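STU0660 (Streptococcus thermophilus, PDB 3ZTH) belongs to the large Csn2 proteins of CRISPR-mediated bacterial immunity, binds magnesium and probably binds DNA during that response. Local coordinates at residues Phe83-Leu97 with Asn177-Leu191. Numbering follows the deposited sequence.
Sequences FKDLLEQMEYKKGTL and NIDKLSLFLEMLDHL
Phe83 and Leu86 meet one side of helix 177-191 in a helix-helix packing within a P-loop NTPase-like fold; the axes of 83-89 and 177-191 come within 10.3 Å and cross at 37°. Leu97, the first residue of helix 97-106, joins the same side after the connecting loop. The aromatic contact is a CH-pi one: Lys180 CE stands 3.7 Å from the centroid of the Phe83 ring, 14° off its normal. Bends toward the end of the lysine chain lay it over that face while NZ bonds to Val175 O. At the ring's edge lies Leu181, and Tyr32 of a neighbouring subunit packs edge-to-face with the same phenyl group.

The apolar contacts follow the helix. Leu86 CD2 lies 3.7 Å from Phe184 CB, and Leu86 CD1 is equally near Leu181 CD2. Met90 and Met187, both selenomethionine, run alongside each other head to tail, with Met90 CG against Met187 CE, and Met90 CE reaches Leu183 CB at 3.8 Å. Leu97 is a knob in the hole formed by Phe184, Met187, Leu188 and Leu191; Ile78 of strand 76-80 also touches it.

No hydrogen bond joins the segments, but one inside 83-97 ties the first residue of helix 97-106 back to Gln89 at the end of the preceding helix: Leu97 N donates to Gln89 OE1 at 3.0 Å, from 37° above the carbonyl plane.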
# COMPACT_ATOMS: atom_id res chain seq x y z
N PHE A 83 20.24 -7.84 21.41
CA PHE A 83 19.16 -7.95 22.37
C PHE A 83 17.83 -7.56 21.72
O PHE A 83 16.75 -7.95 22.19
CB PHE A 83 19.44 -7.10 23.60
CG PHE A 83 20.41 -7.72 24.56
CD1 PHE A 83 20.22 -9.02 25.01
CD2 PHE A 83 21.52 -7.02 25.00
CE1 PHE A 83 21.11 -9.62 25.89
CE2 PHE A 83 22.43 -7.60 25.88
CZ PHE A 83 22.22 -8.90 26.33
N LYS A 84 17.89 -6.82 20.63
CA LYS A 84 16.66 -6.42 19.95
C LYS A 84 16.01 -7.66 19.35
O LYS A 84 14.79 -7.78 19.35
CB LYS A 84 16.95 -5.40 18.85
CG LYS A 84 15.69 -4.97 18.09
CD LYS A 84 16.03 -4.16 16.85
CE LYS A 84 14.79 -3.87 16.01
NZ LYS A 84 15.11 -3.16 14.74
N ASP A 85 16.83 -8.59 18.86
CA ASP A 85 16.28 -9.82 18.28
C ASP A 85 15.60 -10.62 19.38
O ASP A 85 14.58 -11.29 19.16
CB ASP A 85 17.38 -10.68 17.66
CG ASP A 85 18.02 -10.03 16.47
OD1 ASP A 85 17.33 -9.25 15.77
OD2 ASP A 85 19.21 -10.30 16.21
N LEU A 86 16.17 -10.55 20.58
CA LEU A 86 15.63 -11.26 21.72
C LEU A 86 14.25 -10.69 22.09
O LEU A 86 13.29 -11.44 22.28
CB LEU A 86 16.61 -11.18 22.88
CG LEU A 86 16.37 -12.18 24.00
CD1 LEU A 86 17.69 -12.53 24.67
CD2 LEU A 86 15.36 -11.62 25.00
N LEU A 87 14.15 -9.36 22.18
CA LEU A 87 12.87 -8.75 22.50
C LEU A 87 11.83 -9.15 21.45
O LEU A 87 10.68 -9.46 21.77
CB LEU A 87 12.99 -7.23 22.54
CG LEU A 87 11.68 -6.45 22.73
CD1 LEU A 87 11.01 -6.86 24.03
CD2 LEU A 87 11.96 -4.96 22.72
N GLU A 88 12.25 -9.15 20.18
CA GLU A 88 11.36 -9.51 19.07
C GLU A 88 10.83 -10.93 19.16
O GLU A 88 9.70 -11.20 18.75
CB GLU A 88 12.07 -9.29 17.73
CG GLU A 88 11.78 -7.93 17.11
CD GLU A 88 12.73 -7.57 15.97
OE1 GLU A 88 13.01 -8.45 15.12
OE2 GLU A 88 13.17 -6.39 15.92
N GLN A 89 11.63 -11.84 19.71
CA GLN A 89 11.19 -13.22 19.85
C GLN A 89 10.15 -13.36 20.96
O GLN A 89 9.45 -14.37 21.04
CB GLN A 89 12.37 -14.15 20.14
CG GLN A 89 13.24 -14.45 18.94
CD GLN A 89 12.44 -14.97 17.76
OE1 GLN A 89 11.73 -15.97 17.84
NE2 GLN A 89 12.57 -14.27 16.64
N MSE A 90 10.04 -12.35 21.81
CA MSE A 90 9.08 -12.39 22.90
C MSE A 90 7.80 -11.59 22.63
O MSE A 90 6.93 -11.47 23.49
CB MSE A 90 9.77 -11.94 24.19
CG MSE A 90 10.82 -12.95 24.62
SE MSE A 90 11.83 -12.52 26.21
CE MSE A 90 10.60 -13.20 27.54
N GLU A 91 7.71 -11.04 21.43
CA GLU A 91 6.52 -10.29 21.03
C GLU A 91 5.67 -11.26 20.20
O GLU A 91 6.20 -12.18 19.57
CB GLU A 91 6.91 -9.07 20.19
CG GLU A 91 7.79 -8.08 20.94
CD GLU A 91 8.27 -6.93 20.06
OE1 GLU A 91 8.58 -7.18 18.87
OE2 GLU A 91 8.35 -5.78 20.55
N TYR A 92 4.36 -11.07 20.22
CA TYR A 92 3.47 -11.95 19.48
C TYR A 92 3.37 -11.52 18.03
O TYR A 92 2.58 -10.64 17.68
CB TYR A 92 2.08 -11.95 20.13
CG TYR A 92 1.14 -12.96 19.55
CD1 TYR A 92 1.12 -14.27 20.03
CD2 TYR A 92 0.27 -12.63 18.51
CE1 TYR A 92 0.25 -15.23 19.50
CE2 TYR A 92 -0.60 -13.58 17.96
CZ TYR A 92 -0.60 -14.88 18.47
OH TYR A 92 -1.47 -15.82 17.96
N LYS A 93 4.20 -12.12 17.19
CA LYS A 93 4.21 -11.83 15.76
C LYS A 93 4.37 -13.14 15.03
O LYS A 93 4.58 -14.18 15.64
CB LYS A 93 5.38 -10.92 15.39
CG LYS A 93 5.36 -9.53 15.98
CD LYS A 93 6.69 -8.84 15.67
CE LYS A 93 6.83 -7.49 16.36
NZ LYS A 93 8.21 -6.93 16.18
N LYS A 94 4.27 -13.09 13.71
CA LYS A 94 4.42 -14.28 12.90
C LYS A 94 5.79 -14.93 13.09
O LYS A 94 6.82 -14.30 12.89
CB LYS A 94 4.22 -13.95 11.42
CG LYS A 94 4.58 -15.09 10.48
CD LYS A 94 4.44 -14.69 9.03
CE LYS A 94 4.78 -15.84 8.10
NZ LYS A 94 4.47 -15.51 6.67
N GLY A 95 5.78 -16.20 13.49
CA GLY A 95 7.01 -16.95 13.66
C GLY A 95 7.90 -16.74 14.88
O GLY A 95 8.92 -17.43 14.99
N THR A 96 7.55 -15.83 15.77
CA THR A 96 8.40 -15.63 16.94
C THR A 96 8.12 -16.71 17.96
O THR A 96 7.08 -17.38 17.93
CB THR A 96 8.16 -14.29 17.64
OG1 THR A 96 6.86 -14.29 18.24
CG2 THR A 96 8.30 -13.14 16.66
N LEU A 97 9.07 -16.88 18.88
CA LEU A 97 8.96 -17.85 19.94
C LEU A 97 7.67 -17.59 20.72
O LEU A 97 6.91 -18.50 21.02
CB LEU A 97 10.19 -17.72 20.84
CG LEU A 97 10.47 -18.78 21.90
CD1 LEU A 97 10.68 -20.13 21.24
CD2 LEU A 97 11.70 -18.39 22.67
N ASN A 177 20.92 -7.39 31.37
CA ASN A 177 21.24 -8.24 30.22
C ASN A 177 21.14 -9.73 30.51
O ASN A 177 20.55 -10.47 29.71
CB ASN A 177 22.63 -7.88 29.66
CG ASN A 177 22.63 -6.56 28.91
OD1 ASN A 177 21.58 -5.95 28.71
ND2 ASN A 177 23.80 -6.11 28.49
N ILE A 178 21.69 -10.19 31.63
CA ILE A 178 21.62 -11.60 31.97
C ILE A 178 20.16 -12.01 32.15
O ILE A 178 19.77 -13.12 31.79
CB ILE A 178 22.45 -11.92 33.26
CG1 ILE A 178 22.47 -13.43 33.54
CG2 ILE A 178 21.85 -11.22 34.46
CD1 ILE A 178 22.98 -14.27 32.39
N ASP A 179 19.33 -11.10 32.68
CA ASP A 179 17.91 -11.41 32.85
C ASP A 179 17.23 -11.53 31.50
O ASP A 179 16.31 -12.35 31.34
CB ASP A 179 17.18 -10.34 33.67
CG ASP A 179 17.56 -10.35 35.14
OD1 ASP A 179 17.60 -11.45 35.74
OD2 ASP A 179 17.81 -9.26 35.69
N LYS A 180 17.65 -10.71 30.55
CA LYS A 180 17.08 -10.74 29.21
C LYS A 180 17.23 -12.15 28.63
O LYS A 180 16.28 -12.74 28.10
CB LYS A 180 17.79 -9.75 28.28
CG LYS A 180 17.33 -8.31 28.42
CD LYS A 180 17.90 -7.49 27.25
CE LYS A 180 18.99 -6.52 27.67
NZ LYS A 180 18.44 -5.24 28.19
N LEU A 181 18.43 -12.69 28.77
CA LEU A 181 18.73 -14.02 28.26
C LEU A 181 17.96 -15.08 29.04
O LEU A 181 17.38 -16.00 28.44
CB LEU A 181 20.24 -14.27 28.35
CG LEU A 181 21.12 -13.34 27.49
CD1 LEU A 181 22.57 -13.48 27.90
CD2 LEU A 181 20.94 -13.67 26.00
N SER A 182 17.94 -14.95 30.36
CA SER A 182 17.23 -15.90 31.20
C SER A 182 15.74 -15.98 30.87
O SER A 182 15.19 -17.08 30.72
CB SER A 182 17.42 -15.54 32.67
OG SER A 182 18.79 -15.59 33.00
N LEU A 183 15.10 -14.83 30.75
CA LEU A 183 13.68 -14.80 30.42
C LEU A 183 13.47 -15.49 29.07
O LEU A 183 12.54 -16.29 28.91
CB LEU A 183 13.17 -13.36 30.37
CG LEU A 183 13.02 -12.71 31.74
CD1 LEU A 183 12.72 -11.23 31.59
CD2 LEU A 183 11.91 -13.41 32.53
N PHE A 184 14.34 -15.19 28.11
CA PHE A 184 14.24 -15.79 26.79
C PHE A 184 14.40 -17.31 26.87
O PHE A 184 13.62 -18.05 26.26
CB PHE A 184 15.32 -15.23 25.86
CG PHE A 184 15.47 -16.00 24.58
CD1 PHE A 184 14.56 -15.84 23.54
CD2 PHE A 184 16.52 -16.89 24.40
CE1 PHE A 184 14.69 -16.56 22.35
CE2 PHE A 184 16.66 -17.61 23.22
CZ PHE A 184 15.74 -17.44 22.19
N LEU A 185 15.40 -17.76 27.61
CA LEU A 185 15.63 -19.20 27.74
C LEU A 185 14.46 -19.89 28.44
O LEU A 185 14.09 -21.01 28.08
CB LEU A 185 16.94 -19.46 28.50
CG LEU A 185 18.18 -19.08 27.69
CD1 LEU A 185 19.43 -19.35 28.52
CD2 LEU A 185 18.22 -19.89 26.39
N GLU A 186 13.88 -19.21 29.43
CA GLU A 186 12.74 -19.75 30.15
C GLU A 186 11.55 -19.95 29.22
O GLU A 186 10.86 -20.97 29.29
CB GLU A 186 12.32 -18.82 31.26
CG GLU A 186 12.96 -19.08 32.58
CD GLU A 186 12.04 -18.66 33.70
OE1 GLU A 186 10.95 -19.28 33.81
OE2 GLU A 186 12.39 -17.72 34.44
N MSE A 187 11.31 -18.96 28.37
CA MSE A 187 10.21 -19.05 27.41
C MSE A 187 10.48 -20.21 26.46
O MSE A 187 9.58 -20.98 26.13
CB MSE A 187 10.07 -17.76 26.62
CG MSE A 187 9.03 -17.88 25.51
SE MSE A 187 8.47 -16.19 24.79
CE MSE A 187 9.89 -15.91 23.53
N LEU A 188 11.74 -20.32 26.04
CA LEU A 188 12.14 -21.39 25.13
C LEU A 188 11.92 -22.74 25.83
O LEU A 188 11.50 -23.71 25.19
CB LEU A 188 13.61 -21.23 24.74
CG LEU A 188 14.21 -22.33 23.87
CD1 LEU A 188 13.56 -22.34 22.49
CD2 LEU A 188 15.71 -22.10 23.74
N ASP A 189 12.20 -22.79 27.13
CA ASP A 189 12.04 -24.02 27.89
C ASP A 189 10.59 -24.51 27.84
O ASP A 189 10.31 -25.62 27.40
CB ASP A 189 12.44 -23.79 29.36
CG ASP A 189 12.60 -25.10 30.14
OD1 ASP A 189 12.07 -26.14 29.70
OD2 ASP A 189 13.24 -25.08 31.22
N HIS A 190 9.67 -23.65 28.27
CA HIS A 190 8.25 -23.96 28.30
C HIS A 190 7.73 -24.34 26.93
O HIS A 190 6.82 -25.17 26.82
CB HIS A 190 7.46 -22.78 28.86
CG HIS A 190 7.85 -22.40 30.26
ND1 HIS A 190 7.32 -21.31 30.91
CD2 HIS A 190 8.76 -22.94 31.11
CE1 HIS A 190 7.88 -21.20 32.11
NE2 HIS A 190 8.75 -22.18 32.25
N LEU A 191 8.27 -23.75 25.87
CA LEU A 191 7.82 -24.11 24.53
C LEU A 191 8.31 -25.51 24.16
O LEU A 191 7.52 -26.36 23.76
CB LEU A 191 8.31 -23.10 23.49
CG LEU A 191 7.85 -23.48 22.07
CD1 LEU A 191 6.35 -23.22 21.97
CD2 LEU A 191 8.58 -22.69 21.02